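Long-range contacts in Exo-alpha-sialidase (PDB 2VO8), which probably removes terminal sialic acids from glycans and, through the cohesin module modelled here, probably binds dockerin modules to build toxin complexes: residues A[7-15]-A[125-133]; A[39-50]-A[79-90]. One frame throughout, in Å; residues are numbered along the deposited sequence.

Interaction 1. Residues A[7-15]-A[125-133]; sequences TTVGNSTIK and NTHDLELSS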
loop_
_atom_site.group_PDB
_atom_site.type_symbol
_atom_site.label_atom_id
_atom_site.label_comp_id
_atom_site.label_asym_id
_atom_site.label_seq_id
_atom_site.Cartn_x
_atom_site.Cartn_y
_atom_site.Cartn_z
ATOM N N THR A 7 5.772 -8.655 -18.265
ATOM C CA THR A 7 6.449 -7.440 -17.752
ATOM C C THR A 7 5.385 -6.624 -16.985
ATOM O O THR A 7 4.493 -7.263 -16.402
ATOM C CB THR A 7 7.192 -6.667 -18.873
ATOM O OG1 THR A 7 6.349 -6.510 -20.023
ATOM C CG2 THR A 7 8.482 -7.405 -19.281
ATOM N N THR A 8 5.483 -5.280 -16.973
ATOM C CA THR A 8 4.730 -4.384 -16.055
ATOM C C THR A 8 4.204 -3.130 -16.751
ATOM O O THR A 8 4.724 -2.722 -17.785
ATOM C CB THR A 8 5.618 -3.894 -14.859
ATOM O OG1 THR A 8 6.732 -3.106 -15.349
ATOM C CG2 THR A 8 6.101 -5.077 -14.038
ATOM N N VAL A 9 3.167 -2.523 -16.179
ATOM C CA VAL A 9 2.508 -1.373 -16.773
ATOM C C VAL A 9 2.746 -0.078 -15.992
ATOM O O VAL A 9 2.369 1.011 -16.422
ATOM C CB VAL A 9 0.981 -1.680 -17.009
ATOM C CG1 VAL A 9 0.789 -2.913 -17.967
ATOM C CG2 VAL A 9 0.223 -1.913 -15.720
ATOM N N GLY A 10 3.418 -0.174 -14.841
ATOM C CA GLY A 10 3.649 1.000 -14.033
ATOM C C GLY A 10 4.358 0.583 -12.755
ATOM O O GLY A 10 4.725 -0.569 -12.624
ATOM N N ASN A 11 4.538 1.541 -11.860
ATOM C CA ASN A 11 5.151 1.302 -10.555
ATOM C C ASN A 11 4.168 1.400 -9.384
ATOM O O ASN A 11 3.359 2.325 -9.334
ATOM C CB ASN A 11 6.224 2.325 -10.305
ATOM C CG ASN A 11 7.323 2.310 -11.392
ATOM O OD1 ASN A 11 7.782 3.368 -11.844
ATOM N ND2 ASN A 11 7.725 1.130 -11.788
ATOM N N SER A 12 4.333 0.510 -8.413
ATOM C CA SER A 12 3.679 0.723 -7.086
ATOM C C SER A 12 4.490 1.764 -6.316
ATOM O O SER A 12 5.689 1.908 -6.556
ATOM C CB SER A 12 3.550 -0.587 -6.307
ATOM O OG SER A 12 4.793 -1.180 -5.985
ATOM N N THR A 13 3.864 2.461 -5.371
ATOM C CA THR A 13 4.511 3.440 -4.527
ATOM C C THR A 13 4.154 3.152 -3.097
ATOM O O THR A 13 3.052 2.693 -2.824
ATOM C CB THR A 13 4.111 4.888 -4.867
ATOM O OG1 THR A 13 2.688 5.075 -4.692
ATOM C CG2 THR A 13 4.526 5.252 -6.312
ATOM N N ILE A 14 5.128 3.332 -2.211
ATOM C CA ILE A 14 4.855 3.360 -0.758
ATOM C C ILE A 14 5.626 4.536 -0.163
ATOM O O ILE A 14 6.829 4.642 -0.370
ATOM C CB ILE A 14 5.147 1.989 -0.081
ATOM C CG1 ILE A 14 5.083 2.094 1.463
ATOM C CG2 ILE A 14 6.449 1.330 -0.528
ATOM C CD1 ILE A 14 4.980 0.675 2.146
ATOM N N LYS A 15 4.924 5.402 0.551
ATOM C CA LYS A 15 5.475 6.621 1.138
ATOM C C LYS A 15 5.229 6.537 2.630
ATOM O O LYS A 15 4.111 6.276 3.073
ATOM C CB LYS A 15 4.900 7.896 0.562
ATOM C CG LYS A 15 5.341 8.188 -0.866
ATOM C CD LYS A 15 4.904 9.586 -1.359
ATOM C CE LYS A 15 3.420 9.718 -1.520
ATOM N NZ LYS A 15 2.878 8.903 -2.641
ATOM N N ASN A 125 -8.561 -6.873 -18.134
ATOM C CA ASN A 125 -7.498 -7.778 -17.708
ATOM C C ASN A 125 -6.741 -7.182 -16.537
ATOM O O ASN A 125 -6.729 -5.958 -16.352
ATOM C CB ASN A 125 -6.520 -8.059 -18.843
ATOM C CG ASN A 125 -7.202 -8.638 -20.084
ATOM O OD1 ASN A 125 -7.044 -8.095 -21.194
ATOM N ND2 ASN A 125 -7.959 -9.723 -19.906
ATOM N N THR A 126 -6.096 -8.061 -15.783
ATOM C CA THR A 126 -5.120 -7.638 -14.772
ATOM C C THR A 126 -3.712 -7.509 -15.373
ATOM O O THR A 126 -3.377 -8.181 -16.351
ATOM C CB THR A 126 -5.133 -8.584 -13.570
ATOM O OG1 THR A 126 -6.478 -8.663 -13.074
ATOM C CG2 THR A 126 -4.236 -8.082 -12.472
ATOM N N HIS A 127 -2.936 -6.598 -14.795
ATOM C CA HIS A 127 -1.606 -6.228 -15.266
ATOM C C HIS A 127 -0.669 -5.977 -14.082
ATOM O O HIS A 127 -1.077 -5.424 -13.061
ATOM C CB HIS A 127 -1.685 -4.942 -16.047
ATOM C CG HIS A 127 -2.494 -5.053 -17.293
ATOM N ND1 HIS A 127 -3.838 -4.761 -17.323
ATOM C CD2 HIS A 127 -2.150 -5.415 -18.551
ATOM C CE1 HIS A 127 -4.292 -4.954 -18.553
ATOM N NE2 HIS A 127 -3.286 -5.331 -19.323
ATOM N N ASP A 128 0.596 -6.351 -14.238
ATOM C CA ASP A 128 1.559 -6.179 -13.138
ATOM C C ASP A 128 2.069 -4.773 -12.978
ATOM O O ASP A 128 2.242 -4.037 -13.935
ATOM C CB ASP A 128 2.771 -7.080 -13.332
ATOM C CG ASP A 128 2.447 -8.533 -13.318
ATOM O OD1 ASP A 128 1.415 -8.957 -12.744
ATOM O OD2 ASP A 128 3.309 -9.280 -13.852
ATOM N N LEU A 129 2.378 -4.418 -11.725
ATOM C CA LEU A 129 3.097 -3.182 -11.416
ATOM C C LEU A 129 4.459 -3.650 -10.852
ATOM O O LEU A 129 4.541 -4.724 -10.321
ATOM C CB LEU A 129 2.387 -2.364 -10.334
ATOM C CG LEU A 129 1.017 -1.692 -10.635
ATOM C CD1 LEU A 129 0.537 -1.006 -9.392
ATOM C CD2 LEU A 129 1.005 -0.736 -11.838
ATOM N N GLU A 130 5.467 -2.812 -10.969
ATOM C CA GLU A 130 6.732 -3.041 -10.257
ATOM C C GLU A 130 6.465 -2.978 -8.748
ATOM O O GLU A 130 5.692 -2.138 -8.295
ATOM C CB GLU A 130 7.739 -1.995 -10.633
ATOM C CG GLU A 130 8.355 -2.242 -11.999
ATOM C CD GLU A 130 9.642 -1.470 -12.217
ATOM O OE1 GLU A 130 10.339 -1.108 -11.229
ATOM O OE2 GLU A 130 9.946 -1.181 -13.407
ATOM N N LEU A 131 7.125 -3.873 -8.015
ATOM C CA LEU A 131 7.011 -3.925 -6.565
ATOM C C LEU A 131 7.768 -2.775 -5.884
ATOM O O LEU A 131 8.517 -2.029 -6.488
ATOM C CB LEU A 131 7.461 -5.305 -6.061
ATOM C CG LEU A 131 6.763 -6.503 -6.712
ATOM C CD1 LEU A 131 7.230 -7.871 -6.158
ATOM C CD2 LEU A 131 5.226 -6.336 -6.587
ATOM N N SER A 132 7.538 -2.599 -4.587
ATOM C CA SER A 132 8.207 -1.530 -3.869
ATOM C C SER A 132 8.259 -1.879 -2.358
ATOM O O SER A 132 7.472 -2.694 -1.886
ATOM C CB SER A 132 7.555 -0.169 -4.107
ATOM O OG SER A 132 6.167 -0.182 -3.725
ATOM N N SER A 133 9.188 -1.245 -1.653
ATOM C CA SER A 133 9.209 -1.286 -0.184
ATOM C C SER A 133 9.832 -0.033 0.347
ATOM O O SER A 133 10.419 0.738 -0.392
ATOM C CB SER A 133 9.931 -2.527 0.357
ATOM O OG SER A 133 11.319 -2.454 0.083
HETATM O O HOH W 1 1.289 -7.372 -16.646
HETATM O O HOH W 2 7.575 0.219 -8.009
#
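S12 and S132 meet hydroxyl to hydroxyl, and together they run a short chain of bonds into a backbone carbonyl. S132 OG donates to S12 OG at 2.8 Å, and S12 OG passes its own proton to E130 O at 2.7 Å, arriving in the carbonyl plane on a lone pair. What puts the S12 hydroxyl there is its first torsion, 63°, which sets OG between the backbone N and the carbonyl carbon. The amide of the same residue joins in: S12 N also donates to E130 O, at 3.0 Å, so this one carbonyl takes two hydrogen bonds from a single serine. One step back, E130 N donates to G10 O at 2.9 Å. Farther back still, V9 N reaches D128 O at 2.9 Å. Where the direct bonds run out, water 1 takes over: it accepts from D128 N at 2.7 Å and donates to T7 O.

Apolar contacts fill in beside this ladder. The methyls of V9 straddle CB of H127, CG2 at 3.6 Å, with the two side chains crossing at about a right angle, while L129 CD2 lies against the backbone of G10. The axes of 10-15 and 126-130 cross at 56°, so the true parallel pairing is short, and the serine bonds continue it where the chains begin to part. On its other edge, 10-15 bonds through N11, T13 and K15 to E33, G31 and I29, which makes it an inner strand. A first strand paired in parallel with the last, in an otherwise largely antiparallel sheet system, is characteristic of the cohesin jelly-roll β-sandwich.

Interaction 2. Residues A[39-50]-A[79-90]; sequences TEVYSAEYLFEY and VRILVASLGNEI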
loop_
_atom_site.group_PDB
_atom_site.type_symbol
_atom_site.label_atom_id
_atom_site.label_comp_id
_atom_site.label_asym_id
_atom_site.label_seq_id
_atom_site.Cartn_x
_atom_site.Cartn_y
_atom_site.Cartn_z
ATOM N N THR A 39 -2.910 2.597 -20.461
ATOM C CA THR A 39 -3.473 1.698 -19.463
ATOM C C THR A 39 -4.514 2.497 -18.691
ATOM O O THR A 39 -4.191 3.526 -18.114
ATOM C CB THR A 39 -2.376 1.049 -18.545
ATOM O OG1 THR A 39 -1.711 0.008 -19.279
ATOM C CG2 THR A 39 -3.019 0.437 -17.305
ATOM N N GLU A 40 -5.778 2.065 -18.780
ATOM C CA GLU A 40 -6.892 2.705 -18.091
ATOM C C GLU A 40 -7.202 1.940 -16.809
ATOM O O GLU A 40 -7.737 0.877 -16.887
ATOM C CB GLU A 40 -8.135 2.681 -18.984
ATOM C CG GLU A 40 -8.193 3.772 -20.014
ATOM C CD GLU A 40 -9.613 3.990 -20.558
ATOM O OE1 GLU A 40 -10.590 4.055 -19.757
ATOM O OE2 GLU A 40 -9.752 4.106 -21.794
ATOM N N VAL A 41 -6.867 2.487 -15.640
ATOM C CA VAL A 41 -6.893 1.692 -14.411
ATOM C C VAL A 41 -8.236 1.876 -13.689
ATOM O O VAL A 41 -8.651 2.982 -13.489
ATOM C CB VAL A 41 -5.720 2.073 -13.441
ATOM C CG1 VAL A 41 -5.782 1.291 -12.176
ATOM C CG2 VAL A 41 -4.379 1.818 -14.107
ATOM N N TYR A 42 -8.872 0.775 -13.321
ATOM C CA TYR A 42 -10.118 0.829 -12.530
ATOM C C TYR A 42 -9.994 0.158 -11.145
ATOM O O TYR A 42 -10.882 0.278 -10.282
ATOM C CB TYR A 42 -11.319 0.337 -13.350
ATOM C CG TYR A 42 -11.700 1.358 -14.423
ATOM C CD1 TYR A 42 -12.500 2.436 -14.100
ATOM C CD2 TYR A 42 -11.192 1.274 -15.745
ATOM C CE1 TYR A 42 -12.865 3.392 -15.054
ATOM C CE2 TYR A 42 -11.534 2.212 -16.689
ATOM C CZ TYR A 42 -12.378 3.285 -16.332
ATOM O OH TYR A 42 -12.773 4.279 -17.219
ATOM N N SER A 43 -8.905 -0.551 -10.906
ATOM C CA SER A 43 -8.779 -1.235 -9.605
ATOM C C SER A 43 -7.315 -1.481 -9.377
ATOM O O SER A 43 -6.561 -1.541 -10.352
ATOM C CB SER A 43 -9.542 -2.566 -9.610
ATOM O OG SER A 43 -9.124 -3.446 -10.621
ATOM N N ALA A 44 -6.912 -1.625 -8.114
ATOM C CA ALA A 44 -5.548 -2.107 -7.835
ATOM C C ALA A 44 -5.612 -3.178 -6.745
ATOM O O ALA A 44 -6.639 -3.326 -6.033
ATOM C CB ALA A 44 -4.645 -0.974 -7.496
ATOM N N GLU A 45 -4.525 -3.930 -6.607
ATOM C CA GLU A 45 -4.413 -4.928 -5.548
ATOM C C GLU A 45 -2.982 -5.024 -5.031
ATOM O O GLU A 45 -2.047 -5.249 -5.801
ATOM C CB GLU A 45 -4.885 -6.294 -6.048
ATOM C CG GLU A 45 -4.471 -7.457 -5.160
ATOM C CD GLU A 45 -5.040 -8.781 -5.630
ATOM O OE1 GLU A 45 -5.810 -8.783 -6.613
ATOM O OE2 GLU A 45 -4.717 -9.820 -5.017
ATOM N N TYR A 46 -2.817 -4.853 -3.725
ATOM C CA TYR A 46 -1.528 -5.075 -3.079
ATOM C C TYR A 46 -1.557 -6.327 -2.208
ATOM O O TYR A 46 -2.623 -6.779 -1.790
ATOM C CB TYR A 46 -1.133 -3.859 -2.239
ATOM C CG TYR A 46 -1.191 -2.550 -2.992
ATOM C CD1 TYR A 46 -0.172 -2.179 -3.860
ATOM C CD2 TYR A 46 -2.264 -1.683 -2.835
ATOM C CE1 TYR A 46 -0.221 -0.983 -4.552
ATOM C CE2 TYR A 46 -2.322 -0.484 -3.521
ATOM C CZ TYR A 46 -1.298 -0.140 -4.377
ATOM O OH TYR A 46 -1.351 1.052 -5.064
ATOM N N LEU A 47 -0.379 -6.881 -1.939
ATOM C CA LEU A 47 -0.171 -7.679 -0.758
ATOM C C LEU A 47 0.871 -6.882 0.014
ATOM O O LEU A 47 2.011 -6.697 -0.433
ATOM C CB LEU A 47 0.185 -9.148 -1.010
ATOM C CG LEU A 47 0.185 -9.906 0.346
ATOM C CD1 LEU A 47 -1.195 -10.281 0.861
ATOM C CD2 LEU A 47 1.146 -11.106 0.345
ATOM N N PHE A 48 0.398 -6.340 1.141
ATOM C CA PHE A 48 1.160 -5.424 1.988
ATOM C C PHE A 48 1.797 -6.245 3.101
ATOM O O PHE A 48 1.110 -6.987 3.770
ATOM C CB PHE A 48 0.261 -4.368 2.612
ATOM C CG PHE A 48 0.977 -3.474 3.609
ATOM C CD1 PHE A 48 1.750 -2.402 3.195
ATOM C CD2 PHE A 48 0.887 -3.725 4.972
ATOM C CE1 PHE A 48 2.400 -1.589 4.099
ATOM C CE2 PHE A 48 1.504 -2.911 5.862
ATOM C CZ PHE A 48 2.251 -1.850 5.461
ATOM N N GLU A 49 3.104 -6.122 3.280
ATOM C CA GLU A 49 3.814 -6.963 4.268
ATOM C C GLU A 49 4.521 -6.094 5.276
ATOM O O GLU A 49 5.031 -5.006 4.973
ATOM C CB GLU A 49 4.757 -7.942 3.562
ATOM C CG GLU A 49 3.976 -8.961 2.737
ATOM C CD GLU A 49 4.734 -10.232 2.499
ATOM O OE1 GLU A 49 5.469 -10.679 3.420
ATOM O OE2 GLU A 49 4.564 -10.821 1.406
ATOM N N TYR A 50 4.494 -6.575 6.518
ATOM C CA TYR A 50 5.101 -5.873 7.623
ATOM C C TYR A 50 5.386 -6.892 8.752
ATOM O O TYR A 50 4.862 -8.006 8.745
ATOM C CB TYR A 50 4.164 -4.796 8.129
ATOM C CG TYR A 50 3.007 -5.310 8.947
ATOM C CD1 TYR A 50 3.050 -5.302 10.354
ATOM C CD2 TYR A 50 1.836 -5.774 8.325
ATOM C CE1 TYR A 50 1.947 -5.735 11.103
ATOM C CE2 TYR A 50 0.756 -6.237 9.067
ATOM C CZ TYR A 50 0.815 -6.213 10.468
ATOM O OH TYR A 50 -0.262 -6.716 11.186
ATOM N N VAL A 79 -1.144 -8.687 4.296
ATOM C CA VAL A 79 -2.486 -8.081 4.196
ATOM C C VAL A 79 -2.846 -7.912 2.711
ATOM O O VAL A 79 -2.175 -7.176 1.970
ATOM C CB VAL A 79 -2.589 -6.732 4.887
ATOM C CG1 VAL A 79 -4.104 -6.247 4.962
ATOM C CG2 VAL A 79 -1.952 -6.740 6.279
ATOM N N ARG A 80 -3.902 -8.605 2.311
ATOM C CA ARG A 80 -4.461 -8.478 0.975
ATOM C C ARG A 80 -5.331 -7.235 0.937
ATOM O O ARG A 80 -6.254 -7.108 1.738
ATOM C CB ARG A 80 -5.273 -9.713 0.599
ATOM C CG ARG A 80 -5.847 -9.576 -0.796
ATOM C CD ARG A 80 -6.300 -10.901 -1.355
ATOM N NE ARG A 80 -7.561 -11.359 -0.761
ATOM C CZ ARG A 80 -7.724 -12.467 -0.022
ATOM N NH1 ARG A 80 -6.696 -13.284 0.259
ATOM N NH2 ARG A 80 -8.928 -12.765 0.456
ATOM N N ILE A 81 -5.038 -6.338 0.008
ATOM C CA ILE A 81 -5.692 -5.032 -0.111
ATOM C C ILE A 81 -6.217 -4.882 -1.537
ATOM O O ILE A 81 -5.443 -4.987 -2.504
ATOM C CB ILE A 81 -4.773 -3.872 0.218
ATOM C CG1 ILE A 81 -4.160 -4.050 1.621
ATOM C CG2 ILE A 81 -5.500 -2.516 0.028
ATOM C CD1 ILE A 81 -3.329 -2.971 2.001
ATOM N N LEU A 82 -7.551 -4.729 -1.647
ATOM C CA LEU A 82 -8.220 -4.518 -2.944
ATOM C C LEU A 82 -8.732 -3.094 -2.941
ATOM O O LEU A 82 -9.522 -2.724 -2.034
ATOM C CB LEU A 82 -9.400 -5.488 -3.115
ATOM C CG LEU A 82 -9.089 -6.983 -3.055
ATOM C CD1 LEU A 82 -10.348 -7.892 -3.233
ATOM C CD2 LEU A 82 -8.059 -7.349 -4.094
ATOM N N VAL A 83 -8.291 -2.303 -3.929
ATOM C CA VAL A 83 -8.699 -0.913 -4.151
ATOM C C VAL A 83 -9.545 -0.921 -5.437
ATOM O O VAL A 83 -9.119 -1.454 -6.444
ATOM C CB VAL A 83 -7.554 0.103 -4.508
ATOM C CG1 VAL A 83 -8.041 1.516 -4.280
ATOM C CG2 VAL A 83 -6.213 -0.139 -3.797
ATOM N N ALA A 84 -10.725 -0.315 -5.410
ATOM C CA ALA A 84 -11.576 -0.258 -6.627
ATOM C C ALA A 84 -12.156 1.134 -6.812
ATOM O O ALA A 84 -12.555 1.826 -5.857
ATOM C CB ALA A 84 -12.674 -1.324 -6.595
ATOM N N SER A 85 -12.196 1.566 -8.076
ATOM C CA SER A 85 -12.813 2.812 -8.426
ATOM C C SER A 85 -14.321 2.709 -8.173
ATOM O O SER A 85 -14.910 1.652 -8.391
ATOM C CB SER A 85 -12.625 3.093 -9.920
ATOM O OG SER A 85 -13.120 4.375 -10.219
ATOM N N LEU A 86 -14.912 3.826 -7.800
ATOM C CA LEU A 86 -16.348 3.930 -7.668
ATOM C C LEU A 86 -16.998 4.410 -8.980
ATOM O O LEU A 86 -18.237 4.530 -9.075
ATOM C CB LEU A 86 -16.673 4.883 -6.515
ATOM C CG LEU A 86 -16.292 4.320 -5.146
ATOM C CD1 LEU A 86 -16.669 5.329 -4.058
ATOM C CD2 LEU A 86 -16.881 2.968 -4.835
ATOM N N GLY A 87 -16.173 4.710 -9.981
ATOM C CA GLY A 87 -16.705 5.181 -11.256
ATOM C C GLY A 87 -15.639 5.578 -12.241
ATOM O O GLY A 87 -15.475 4.887 -13.242
ATOM N N ASN A 88 -14.907 6.653 -11.923
ATOM C CA ASN A 88 -13.883 7.223 -12.836
ATOM C C ASN A 88 -12.621 6.362 -12.930
ATOM O O ASN A 88 -12.219 5.644 -11.978
ATOM C CB ASN A 88 -13.405 8.585 -12.332
ATOM C CG ASN A 88 -14.535 9.584 -12.109
ATOM O OD1 ASN A 88 -15.217 9.959 -13.044
ATOM N ND2 ASN A 88 -14.732 10.001 -10.855
ATOM N N GLU A 89 -11.936 6.524 -14.052
ATOM C CA GLU A 89 -10.567 6.055 -14.187
ATOM C C GLU A 89 -9.665 6.635 -13.073
ATOM O O GLU A 89 -9.764 7.807 -12.719
ATOM C CB GLU A 89 -10.043 6.508 -15.564
ATOM C CG GLU A 89 -8.934 5.687 -16.046
ATOM C CD GLU A 89 -8.357 6.231 -17.357
ATOM O OE1 GLU A 89 -9.123 6.817 -18.195
ATOM O OE2 GLU A 89 -7.148 6.090 -17.518
ATOM N N ILE A 90 -8.789 5.783 -12.557
ATOM C CA ILE A 90 -7.844 6.087 -11.495
ATOM C C ILE A 90 -6.685 6.830 -12.155
ATOM O O ILE A 90 -6.167 6.383 -13.120
ATOM C CB ILE A 90 -7.407 4.744 -10.790
ATOM C CG1 ILE A 90 -8.574 4.222 -9.926
ATOM C CG2 ILE A 90 -6.160 4.914 -9.920
ATOM C CD1 ILE A 90 -8.330 2.951 -9.187
HETATM O O HOH W 3 -5.774 5.303 -15.402
#
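Water 3 sits where V41, E89 and I90 converge, and all three hold it: V41 N donates to it at 3.0 Å, and it gives its protons to E89 OE2 and to I90 O, each oxygen 2.6 Å from the water. Alongside, I90 N donates to V41 O at 3.0 Å, so the chain after the 86-89 turn is tied back to strand 41-49. E89 reaches the water because its CG stands anti to the backbone N (chi1 -157°) and the chain runs out extended. That brings its carboxylate close to the one of E40, OE1 to OE1 3.5 Å, the planes only 22° apart. K92 forms a salt bridge with E89 OE2.

Beyond the turn the strands form a regular antiparallel ladder. A44, Y46 and F48 each exchange two backbone bonds with V83, I81 and V79 in turn, A44 N to V83 O being 2.8 Å. Those six side chains share one face: V83 CG2 lies 3.9 Å from Y46 CE2, and I81 CD1 packs on CB of F48. V79 CG2 meets the Y50 ring at its edge, in plane, while the phenol OH bonds to E73. On the reverse face, E45 runs side by side with L82, its aliphatic stem against CD2. Y42 and S43 both face G120, a classic β-bulge in the pairing with 107-121. Hydrocarbon thus packs inward against L96 and V97, while at the turn the closeness of E40 and E89 would tend to raise the pKa of one of them, which K92 and water 3 probably offset at E89.

How the interactions relate
From the N terminus, 7-15 runs first, and 39-50 follows once strand 26-33 has crossed back beside it. The chain then goes out through strands 55-62 and 67-75 and returns as 79-90, so interaction 2 closes a loop of 28 residues. Interaction 1 closes only near the C terminus, when 125-133 comes alongside 7-15, and interaction 2 is nested wholly inside it. Strand 107-121 links them, pairing with both 41-49 and 126-139. The two contacts also touch directly: I14 CD1 packs on F48 CE1, and V9 CB on T39 OG1, both at 3.9 Å. Together they tie the N- and C-terminal strands to the 41-49/79-85 pair.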